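Long-range contacts in hypothetical protein AF1531 (Archaeoglobus fulgidus, PDB 2I5H), which is of unknown function but, as a DUF655 protein of the helix-hairpin-helix clan, may bind nucleic acid: residues E18-L24 and V68-I74; E50-T54 and K193-A197; L55-R61 and V81-R87. One frame throughout, in Å; residues are numbered along the deposited sequence.

Contact 1: residues E18-L24 and V68-I74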
loop_
_atom_site.group_PDB
_atom_site.type_symbol
_atom_site.label_atom_id
_atom_site.label_comp_id
_atom_site.label_asym_id
_atom_site.label_seq_id
_atom_site.Cartn_x
_atom_site.Cartn_y
_atom_site.Cartn_z
ATOM N N GLU A 18 -0.858 12.025 -4.864
ATOM C CA GLU A 18 -1.946 11.015 -4.968
ATOM C C GLU A 18 -3.238 11.628 -5.498
ATOM O O GLU A 18 -3.623 12.727 -5.098
ATOM C CB GLU A 18 -2.219 10.399 -3.592
ATOM C CG GLU A 18 -1.028 9.689 -2.974
ATOM C CD GLU A 18 -0.781 8.325 -3.578
ATOM O OE1 GLU A 18 -1.367 8.015 -4.639
ATOM O OE2 GLU A 18 0.005 7.561 -2.991
ATOM N N ASP A 19 -3.901 10.913 -6.400
ATOM C CA ASP A 19 -5.168 11.364 -6.960
ATOM C C ASP A 19 -6.301 10.528 -6.360
ATOM O O ASP A 19 -7.430 11.001 -6.213
ATOM C CB ASP A 19 -5.161 11.217 -8.484
ATOM C CG ASP A 19 -5.410 12.531 -9.192
ATOM O OD1 ASP A 19 -4.756 13.531 -8.827
ATOM O OD2 ASP A 19 -6.252 12.567 -10.115
ATOM N N TYR A 20 -5.988 9.282 -6.015
ATOM C CA TYR A 20 -6.966 8.379 -5.420
ATOM C C TYR A 20 -6.365 7.623 -4.238
ATOM O O TYR A 20 -5.168 7.356 -4.212
ATOM C CB TYR A 20 -7.446 7.367 -6.455
ATOM C CG TYR A 20 -8.323 7.959 -7.531
ATOM C CD1 TYR A 20 -9.692 8.120 -7.332
ATOM C CD2 TYR A 20 -7.784 8.353 -8.752
ATOM C CE1 TYR A 20 -10.508 8.658 -8.328
ATOM C CE2 TYR A 20 -8.587 8.891 -9.754
ATOM C CZ TYR A 20 -9.946 9.039 -9.536
ATOM O OH TYR A 20 -10.742 9.558 -10.533
ATOM N N ALA A 21 -7.203 7.284 -3.264
ATOM C CA ALA A 21 -6.758 6.531 -2.090
ATOM C C ALA A 21 -7.837 5.539 -1.683
ATOM O O ALA A 21 -8.998 5.657 -2.091
ATOM C CB ALA A 21 -6.457 7.479 -0.928
ATOM N N TYR A 22 -7.450 4.561 -0.873
ATOM C CA TYR A 22 -8.378 3.541 -0.401
ATOM C C TYR A 22 -8.598 3.691 1.103
ATOM O O TYR A 22 -7.658 3.931 1.865
ATOM C CB TYR A 22 -7.832 2.151 -0.741
ATOM C CG TYR A 22 -8.016 1.757 -2.196
ATOM C CD1 TYR A 22 -9.056 0.910 -2.582
ATOM C CD2 TYR A 22 -7.155 2.231 -3.183
ATOM C CE1 TYR A 22 -9.232 0.540 -3.916
ATOM C CE2 TYR A 22 -7.321 1.868 -4.525
ATOM C CZ TYR A 22 -8.361 1.022 -4.880
ATOM O OH TYR A 22 -8.516 0.643 -6.194
ATOM N N VAL A 23 -9.854 3.561 1.523
ATOM C CA VAL A 23 -10.222 3.711 2.919
ATOM C C VAL A 23 -9.743 2.567 3.808
ATOM O O VAL A 23 -9.974 1.395 3.514
ATOM C CB VAL A 23 -11.757 3.847 3.067
ATOM C CG1 VAL A 23 -12.132 3.930 4.533
ATOM C CG2 VAL A 23 -12.242 5.075 2.314
ATOM N N LEU A 24 -9.073 2.932 4.894
ATOM C CA LEU A 24 -8.562 1.973 5.862
ATOM C C LEU A 24 -9.459 1.924 7.089
ATOM O O LEU A 24 -9.628 0.872 7.708
ATOM C CB LEU A 24 -7.153 2.372 6.313
ATOM C CG LEU A 24 -6.045 2.479 5.263
ATOM C CD1 LEU A 24 -4.795 3.077 5.903
ATOM C CD2 LEU A 24 -5.741 1.105 4.689
ATOM N N VAL A 68 -14.522 0.385 4.332
ATOM C CA VAL A 68 -13.136 -0.045 4.188
ATOM C C VAL A 68 -13.022 -0.590 2.756
ATOM O O VAL A 68 -13.943 -1.256 2.273
ATOM C CB VAL A 68 -12.794 -1.166 5.195
ATOM C CG1 VAL A 68 -11.401 -1.716 4.915
ATOM C CG2 VAL A 68 -12.876 -0.630 6.618
ATOM N N MET A 69 -11.910 -0.290 2.085
ATOM C CA MET A 69 -11.651 -0.727 0.708
ATOM C C MET A 69 -12.249 0.195 -0.359
ATOM O O MET A 69 -12.007 0.005 -1.552
ATOM C CB MET A 69 -12.145 -2.165 0.480
ATOM C CG MET A 69 -11.395 -3.224 1.279
ATOM S SD MET A 69 -9.892 -3.864 0.473
ATOM C CE MET A 69 -10.563 -5.286 -0.379
ATOM N N ASP A 70 -13.036 1.185 0.057
ATOM C CA ASP A 70 -13.603 2.132 -0.904
ATOM C C ASP A 70 -12.468 2.951 -1.513
ATOM O O ASP A 70 -11.495 3.299 -0.829
ATOM C CB ASP A 70 -14.573 3.107 -0.227
ATOM C CG ASP A 70 -16.005 2.616 -0.222
ATOM O OD1 ASP A 70 -16.269 1.494 -0.703
ATOM O OD2 ASP A 70 -16.869 3.362 0.276
ATOM N N ARG A 71 -12.599 3.264 -2.796
ATOM C CA ARG A 71 -11.612 4.070 -3.494
ATOM C C ARG A 71 -12.192 5.479 -3.543
ATOM O O ARG A 71 -13.301 5.684 -4.039
ATOM C CB ARG A 71 -11.393 3.530 -4.910
ATOM C CG ARG A 71 -10.383 4.307 -5.730
ATOM C CD ARG A 71 -10.173 3.657 -7.090
ATOM N NE ARG A 71 -9.107 4.300 -7.854
ATOM C CZ ARG A 71 -9.291 4.972 -8.986
ATOM N NH1 ARG A 71 -10.508 5.102 -9.499
ATOM N NH2 ARG A 71 -8.253 5.506 -9.612
ATOM N N VAL A 72 -11.456 6.451 -3.015
ATOM C CA VAL A 72 -11.943 7.820 -2.997
ATOM C C VAL A 72 -11.019 8.779 -3.720
ATOM O O VAL A 72 -9.799 8.611 -3.735
ATOM C CB VAL A 72 -12.148 8.331 -1.550
ATOM C CG1 VAL A 72 -13.233 7.514 -0.865
ATOM C CG2 VAL A 72 -10.830 8.247 -0.768
ATOM N N TYR A 73 -11.619 9.787 -4.335
ATOM C CA TYR A 73 -10.859 10.778 -5.064
ATOM C C TYR A 73 -10.370 11.842 -4.093
ATOM O O TYR A 73 -11.152 12.393 -3.316
ATOM C CB TYR A 73 -11.736 11.414 -6.146
ATOM C CG TYR A 73 -11.034 12.480 -6.941
ATOM C CD1 TYR A 73 -10.035 12.151 -7.858
ATOM C CD2 TYR A 73 -11.353 13.822 -6.766
ATOM C CE1 TYR A 73 -9.370 13.138 -8.580
ATOM C CE2 TYR A 73 -10.695 14.818 -7.483
ATOM C CZ TYR A 73 -9.706 14.466 -8.387
ATOM O OH TYR A 73 -9.051 15.449 -9.088
ATOM N N ILE A 74 -9.067 12.107 -4.120
ATOM C CA ILE A 74 -8.480 13.116 -3.252
ATOM C C ILE A 74 -7.712 14.160 -4.058
ATOM O O ILE A 74 -6.864 14.873 -3.518
ATOM C CB ILE A 74 -7.532 12.473 -2.214
ATOM C CG1 ILE A 74 -6.464 11.635 -2.922
ATOM C CG2 ILE A 74 -8.340 11.583 -1.271
ATOM C CD1 ILE A 74 -5.335 11.154 -1.996
#

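Contact 2: residues E50-T54 and K193-A197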
loop_
_atom_site.group_PDB
_atom_site.type_symbol
_atom_site.label_atom_id
_atom_site.label_comp_id
_atom_site.label_asym_id
_atom_site.label_seq_id
_atom_site.Cartn_x
_atom_site.Cartn_y
_atom_site.Cartn_z
ATOM N N GLU A 50 -3.174 5.076 -3.687
ATOM C CA GLU A 50 -2.972 3.934 -4.577
ATOM C C GLU A 50 -1.703 3.966 -5.426
ATOM O O GLU A 50 -1.307 2.944 -5.976
ATOM C CB GLU A 50 -4.185 3.734 -5.502
ATOM C CG GLU A 50 -4.519 4.909 -6.403
ATOM C CD GLU A 50 -5.469 4.528 -7.542
ATOM O OE1 GLU A 50 -6.315 3.630 -7.353
ATOM O OE2 GLU A 50 -5.377 5.141 -8.625
ATOM N N ARG A 51 -1.058 5.120 -5.522
ATOM C CA ARG A 51 0.149 5.222 -6.335
ATOM C C ARG A 51 1.440 4.992 -5.550
ATOM O O ARG A 51 2.255 4.133 -5.908
ATOM C CB ARG A 51 0.202 6.594 -7.014
ATOM C CG ARG A 51 1.416 6.806 -7.905
ATOM C CD ARG A 51 1.414 8.205 -8.505
ATOM N NE ARG A 51 0.254 8.426 -9.363
ATOM C CZ ARG A 51 0.056 7.815 -10.527
ATOM N NH1 ARG A 51 0.943 6.938 -10.981
ATOM N NH2 ARG A 51 -1.032 8.077 -11.237
ATOM N N ASN A 52 1.617 5.756 -4.477
ATOM C CA ASN A 52 2.824 5.662 -3.657
ATOM C C ASN A 52 2.565 5.185 -2.232
ATOM O O ASN A 52 3.468 5.199 -1.395
ATOM C CB ASN A 52 3.514 7.025 -3.630
ATOM C CG ASN A 52 3.825 7.544 -5.026
ATOM O OD1 ASN A 52 3.800 8.747 -5.274
ATOM N ND2 ASN A 52 4.128 6.631 -5.942
ATOM N N PHE A 53 1.328 4.771 -1.964
ATOM C CA PHE A 53 0.939 4.270 -0.649
ATOM C C PHE A 53 1.132 5.272 0.481
ATOM O O PHE A 53 1.513 4.918 1.600
ATOM C CB PHE A 53 1.687 2.970 -0.371
ATOM C CG PHE A 53 1.456 1.932 -1.424
ATOM C CD1 PHE A 53 0.290 1.169 -1.425
ATOM C CD2 PHE A 53 2.360 1.780 -2.472
ATOM C CE1 PHE A 53 0.025 0.273 -2.461
ATOM C CE2 PHE A 53 2.104 0.887 -3.514
ATOM C CZ PHE A 53 0.933 0.132 -3.507
ATOM N N THR A 54 0.835 6.529 0.173
ATOM C CA THR A 54 0.937 7.610 1.143
ATOM C C THR A 54 -0.206 7.456 2.144
ATOM O O THR A 54 -1.343 7.211 1.745
ATOM C CB THR A 54 0.795 8.974 0.447
ATOM O OG1 THR A 54 1.746 9.056 -0.622
ATOM C CG2 THR A 54 1.036 10.111 1.436
ATOM N N LYS A 193 13.516 3.084 -1.671
ATOM C CA LYS A 193 12.062 3.200 -1.710
ATOM C C LYS A 193 11.598 2.655 -3.056
ATOM O O LYS A 193 11.447 3.403 -4.023
ATOM C CB LYS A 193 11.627 4.665 -1.566
ATOM C CG LYS A 193 12.040 5.342 -0.262
ATOM C CD LYS A 193 11.509 4.607 0.957
ATOM C CE LYS A 193 11.706 5.429 2.223
ATOM N NZ LYS A 193 13.120 5.868 2.403
ATOM N N LEU A 194 11.369 1.348 -3.108
ATOM C CA LEU A 194 10.947 0.684 -4.335
ATOM C C LEU A 194 9.528 0.998 -4.785
ATOM O O LEU A 194 9.284 1.222 -5.972
ATOM C CB LEU A 194 11.081 -0.833 -4.178
ATOM C CG LEU A 194 12.476 -1.386 -3.892
ATOM C CD1 LEU A 194 12.386 -2.889 -3.681
ATOM C CD2 LEU A 194 13.408 -1.051 -5.049
ATOM N N PHE A 195 8.590 1.017 -3.844
ATOM C CA PHE A 195 7.197 1.259 -4.192
ATOM C C PHE A 195 6.548 2.460 -3.517
ATOM O O PHE A 195 5.413 2.807 -3.843
ATOM C CB PHE A 195 6.371 0.012 -3.873
ATOM C CG PHE A 195 6.981 -1.259 -4.375
ATOM C CD1 PHE A 195 7.164 -1.467 -5.740
ATOM C CD2 PHE A 195 7.390 -2.247 -3.486
ATOM C CE1 PHE A 195 7.745 -2.643 -6.211
ATOM C CE2 PHE A 195 7.972 -3.426 -3.946
ATOM C CZ PHE A 195 8.150 -3.624 -5.313
ATOM N N THR A 196 7.255 3.092 -2.586
ATOM C CA THR A 196 6.689 4.234 -1.876
ATOM C C THR A 196 7.409 5.553 -2.139
ATOM O O THR A 196 7.194 6.534 -1.424
ATOM C CB THR A 196 6.678 3.988 -0.356
ATOM O OG1 THR A 196 8.022 3.851 0.116
ATOM C CG2 THR A 196 5.898 2.723 -0.026
ATOM N N ALA A 197 8.254 5.579 -3.164
ATOM C CA ALA A 197 8.997 6.787 -3.503
ATOM C C ALA A 197 8.043 7.904 -3.912
ATOM O O ALA A 197 6.867 7.596 -4.199
ATOM C CB ALA A 197 9.976 6.497 -4.637
HETATM O O HOH W 1 5.051 3.928 -6.432
HETATM O O HOH W 2 4.749 7.459 -0.231
#

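Contact 3: residues L55-R61 and V81-R87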
loop_
_atom_site.group_PDB
_atom_site.type_symbol
_atom_site.label_atom_id
_atom_site.label_comp_id
_atom_site.label_asym_id
_atom_site.label_seq_id
_atom_site.Cartn_x
_atom_site.Cartn_y
_atom_site.Cartn_z
ATOM N N LEU A 55 0.093 7.576 3.433
ATOM C CA LEU A 55 -0.943 7.471 4.458
ATOM C C LEU A 55 -1.465 8.869 4.751
ATOM O O LEU A 55 -0.689 9.782 5.061
ATOM C CB LEU A 55 -0.388 6.864 5.748
ATOM C CG LEU A 55 0.227 5.466 5.651
ATOM C CD1 LEU A 55 0.673 5.031 7.050
ATOM C CD2 LEU A 55 -0.781 4.475 5.094
ATOM N N LEU A 56 -2.781 9.030 4.670
ATOM C CA LEU A 56 -3.399 10.328 4.896
ATOM C C LEU A 56 -4.626 10.264 5.786
ATOM O O LEU A 56 -5.337 9.259 5.828
ATOM C CB LEU A 56 -3.832 10.941 3.548
ATOM C CG LEU A 56 -2.776 11.184 2.462
ATOM C CD1 LEU A 56 -3.444 11.496 1.121
ATOM C CD2 LEU A 56 -1.883 12.326 2.884
ATOM N N GLU A 57 -4.865 11.354 6.506
ATOM C CA GLU A 57 -6.058 11.461 7.319
ATOM C C GLU A 57 -6.834 12.565 6.599
ATOM O O GLU A 57 -6.273 13.619 6.282
ATOM C CB GLU A 57 -5.716 11.881 8.745
ATOM C CG GLU A 57 -6.924 11.959 9.650
ATOM C CD GLU A 57 -6.564 11.766 11.114
ATOM O OE1 GLU A 57 -6.165 10.642 11.500
ATOM O OE2 GLU A 57 -6.676 12.740 11.873
ATOM N N VAL A 58 -8.102 12.304 6.307
ATOM C CA VAL A 58 -8.942 13.268 5.597
ATOM C C VAL A 58 -10.295 13.410 6.269
ATOM O O VAL A 58 -10.762 12.492 6.934
ATOM C CB VAL A 58 -9.207 12.799 4.148
ATOM C CG1 VAL A 58 -7.900 12.485 3.449
ATOM C CG2 VAL A 58 -10.095 11.556 4.164
ATOM N N SER A 59 -10.934 14.565 6.093
ATOM C CA SER A 59 -12.271 14.737 6.634
ATOM C C SER A 59 -13.219 14.227 5.538
ATOM O O SER A 59 -12.872 14.217 4.353
ATOM C CB SER A 59 -12.555 16.205 6.965
ATOM O OG SER A 59 -12.170 17.057 5.904
ATOM N N ILE A 60 -14.402 13.789 5.945
ATOM C CA ILE A 60 -15.384 13.252 5.007
ATOM C C ILE A 60 -16.603 14.172 4.965
ATOM O O ILE A 60 -16.993 14.734 5.980
ATOM C CB ILE A 60 -15.805 11.815 5.440
ATOM C CG1 ILE A 60 -14.587 10.878 5.395
ATOM C CG2 ILE A 60 -16.917 11.283 4.541
ATOM C CD1 ILE A 60 -13.937 10.741 4.028
ATOM N N ARG A 61 -17.186 14.340 3.779
ATOM C CA ARG A 61 -18.354 15.196 3.611
ATOM C C ARG A 61 -19.594 14.663 4.320
ATOM O O ARG A 61 -19.724 13.465 4.563
ATOM C CB ARG A 61 -18.659 15.365 2.121
ATOM C CG ARG A 61 -17.540 16.040 1.342
ATOM C CD ARG A 61 -17.874 16.083 -0.145
ATOM N NE ARG A 61 -19.035 16.930 -0.379
ATOM C CZ ARG A 61 -19.001 18.260 -0.409
ATOM N NH1 ARG A 61 -17.857 18.909 -0.233
ATOM N NH2 ARG A 61 -20.122 18.940 -0.591
ATOM N N VAL A 81 -16.664 12.395 -2.022
ATOM C CA VAL A 81 -16.714 11.843 -0.670
ATOM C C VAL A 81 -15.788 12.535 0.327
ATOM O O VAL A 81 -16.209 12.885 1.433
ATOM C CB VAL A 81 -16.401 10.326 -0.711
ATOM C CG1 VAL A 81 -16.369 9.743 0.699
ATOM C CG2 VAL A 81 -17.463 9.610 -1.540
ATOM N N VAL A 82 -14.533 12.727 -0.061
ATOM C CA VAL A 82 -13.568 13.390 0.809
ATOM C C VAL A 82 -13.840 14.892 0.853
ATOM O O VAL A 82 -14.192 15.500 -0.162
ATOM C CB VAL A 82 -12.118 13.141 0.312
ATOM C CG1 VAL A 82 -11.127 14.029 1.072
ATOM C CG2 VAL A 82 -11.762 11.677 0.492
ATOM N N TYR A 83 -13.709 15.492 2.031
ATOM C CA TYR A 83 -13.899 16.926 2.142
ATOM C C TYR A 83 -12.514 17.545 2.003
ATOM O O TYR A 83 -12.157 18.024 0.931
ATOM C CB TYR A 83 -14.553 17.295 3.482
ATOM C CG TYR A 83 -14.768 18.782 3.697
ATOM C CD1 TYR A 83 -15.060 19.640 2.629
ATOM C CD2 TYR A 83 -14.699 19.329 4.974
ATOM C CE1 TYR A 83 -15.272 21.008 2.841
ATOM C CE2 TYR A 83 -14.908 20.683 5.196
ATOM C CZ TYR A 83 -15.193 21.519 4.126
ATOM O OH TYR A 83 -15.376 22.860 4.363
ATOM N N LYS A 84 -11.714 17.491 3.066
ATOM C CA LYS A 84 -10.373 18.061 3.030
ATOM C C LYS A 84 -9.298 17.059 3.458
ATOM O O LYS A 84 -9.569 16.129 4.224
ATOM C CB LYS A 84 -10.309 19.272 3.965
ATOM C CG LYS A 84 -11.295 20.391 3.639
ATOM C CD LYS A 84 -10.987 21.014 2.286
ATOM C CE LYS A 84 -11.901 22.195 2.006
ATOM N NZ LYS A 84 -11.566 22.859 0.717
ATOM N N ILE A 85 -8.087 17.244 2.944
ATOM C CA ILE A 85 -6.967 16.393 3.336
ATOM C C ILE A 85 -6.396 17.092 4.569
ATOM O O ILE A 85 -5.968 18.248 4.496
ATOM C CB ILE A 85 -5.890 16.315 2.237
ATOM C CG1 ILE A 85 -6.476 15.663 0.980
ATOM C CG2 ILE A 85 -4.690 15.496 2.731
ATOM C CD1 ILE A 85 -5.482 15.514 -0.159
ATOM N N LYS A 86 -6.393 16.399 5.706
ATOM C CA LYS A 86 -5.912 16.995 6.952
ATOM C C LYS A 86 -4.396 16.957 7.136
ATOM O O LYS A 86 -3.761 17.987 7.400
ATOM C CB LYS A 86 -6.572 16.300 8.153
ATOM C CG LYS A 86 -8.095 16.201 8.100
ATOM C CD LYS A 86 -8.783 17.555 8.184
ATOM C CE LYS A 86 -8.757 18.123 9.593
ATOM N NZ LYS A 86 -9.559 19.379 9.678
ATOM N N ARG A 87 -3.813 15.774 6.993
ATOM C CA ARG A 87 -2.379 15.630 7.204
ATOM C C ARG A 87 -1.879 14.256 6.811
ATOM O O ARG A 87 -2.632 13.278 6.807
ATOM C CB ARG A 87 -2.064 15.847 8.682
ATOM C CG ARG A 87 -2.846 14.909 9.600
ATOM C CD ARG A 87 -2.694 15.258 11.089
ATOM N NE ARG A 87 -3.728 14.606 11.899
ATOM C CZ ARG A 87 -3.808 14.679 13.227
ATOM N NH1 ARG A 87 -2.913 15.377 13.920
ATOM N NH2 ARG A 87 -4.785 14.047 13.869
HETATM O O HOH W 3 -12.014 19.395 7.309
HETATM O O HOH W 4 -14.923 18.170 -1.057
#

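Contact 1: residues E18-L24 and V68-I74
Y20-V23 and R71-Y73 run antiparallel as neighbouring strands, their short axes 4.6 Å apart at closest approach and their directions 139° apart. A21 and V72 form the hydrogen-bonded pair: V72 N gives to A21 O at 2.7 Å, and A21 N returns a bond in the plane of the V72 carbonyl. Y20-Y73 and Y22-R71 are the non-hydrogen-bonded pairs on either side. The backbone pairing also includes I74 N to D19 O, V23 N to D70 O and M69 N to V23 O.

The face of Y20, Y22, R71 and Y73 brings three rings and a guanidinium together. The R71 chain is extended, with CG anti to the backbone N (chi1 180°), and this reach lays the guanidinium flat over the Y20 ring, planes 19° apart. Its CZ stands 3.6 Å from the ring centroid, a cation-pi stack. On the opposite face of the Y20 ring, Y73 approaches edge-on, with CD1 3.5 Å from Y20 CZ. The root of the same arginine serves another ring: R71 CB sits over the face of Y22, 4.1 Å from its centroid, in a CH-pi contact. R71 NE also forms a salt bridge with E50, which helps to fix the rotation of the stacked guanidinium.

On the side of A21 and V72 the contacts are aliphatic: I74 CD1 reaches E18 CB at 3.6 Å and lies against A21 CB, while V23 CG2 meets V72 CG1 at 4.1 Å.

R71-Y73 is an outermost strand of the five-stranded antiparallel sheet, and strand 44-49 flanks strand 20-27 on its other side. Y22 packs on helix 96-111, its ring meeting H108, whereas V72 and I74 touch V82 of strand 82-88.

Contact 2: residues E50-T54 and K193-A197
R51 meets F195 through a bridging water, which donates to R51 O and to F195 O, 2.8 Å away at the latter. The same water accepts from ND2 of N52, so three groups from two loops share one solvent molecule. R51 N bonds to the E18 carboxylate.

At N52 the backbones come closest, its CA lying 4.5 Å from CA of T196. N52 O receives the CA-H of T196 at 3.4 Å, and a second water donates to both N52 O and T196 O. The asparagine CG, set beside its own backbone N (chi1 -56°), comes to 3.2 Å from A197 O, but neither OD1 nor ND2 of N52 makes a hydrogen bond to that oxygen.

The contact thus joins the loop between strands 44-49 and 55-60 to the C-terminal tail that follows helix 173-186, largely through water and van der Waals contact; E184 of that helix secures the tail by accepting from T196 OG1 and from the backbone N of L194 and F195.

F53 points toward the tail from a left-handed backbone conformation (phi 59°, psi 39°). Its ring turns an edge to F195 O, which lies near the ring plane, 3.5 Å from CD2. Nearby, F53 CB faces T196 CG2 at 4.2 Å, and CE2 comes up against CB of F195. The ring itself is buried among I106, I109 and I110 of helix 96-111, Y117 and I181. T54 adds a weak bond from OG1 to the second water, 3.4 Å away.

Contact 3: residues L55-R61 and V81-R87
L55-I60 and V82-R87 pair antiparallel, their short axes 4.5 Å apart at closest approach and their directions 147° apart, with the register slipping by one residue between E57 and V58 and again between V58 and I60. At the first slip E57 O takes two donors, K86 N at 2.8 Å and, weakly, R87 N, while E57 N bonds to R87 O. Farther along, S59 N gives to K84 O, Y83 N to S59 O and R61 N to V81 O.

E57 and R87 lie side by side and point the same way. With CG anti to its backbone N (chi1 -178°), the glutamate extends along the arginine, and R87 NH2 meets OE2 on its syn side at 3.0 Å. The donor is well out of the carboxylate plane, although the oxygen lies in the guanidinium plane; R87 NE adds a weak second bond. OE1 receives H31 and Q46, so both carboxylate oxygens are engaged. With E57 replaced by an alanine, R87 would probably lose its carboxylate mate and its guanidinium be left free to turn, with H31 and Q46 losing their shared acceptor.

S59 OG turns back to the partner strand and accepts from K84 N at 2.9 Å, beside Y83 CB; a water on the same hydroxyl makes a weak link to K86 NZ, which has its main partner in a salt bridge with E42. The aliphatic contacts include V58 CB against V82 CG1 at 3.8 Å, the two valines crossing nearly at a right angle, and L56 CD2 against I85 CG2. At the far end a water joins R61 NH1 to V82 O.

K86 and R87 both facing E57 make a classic beta bulge, here in the outermost strand of an antiparallel sheet.

In the fold
From the N terminus, the chain enters strand 20-27, passes through strand 44-49, the 50-54 loop and strand 55-60, and returns at 68-74 to close contact 1. It then reaches 81-87, where contact 3 closes on 55-61. Contacts 1 and 3 therefore cross, tying opposite outer strands into one sheet; between them I74 packs on L56 and I85. The helices follow before the tail at 193-197 closes contact 2 on the 50-54 loop. Contact 3 is nested inside the span so closed, whereas contacts 1 and 2 cross and touch through E18-N52 and R71-E50, which tie the sheet edge to the 50-54 loop; contact 2 then ties that loop to the C-terminal tail.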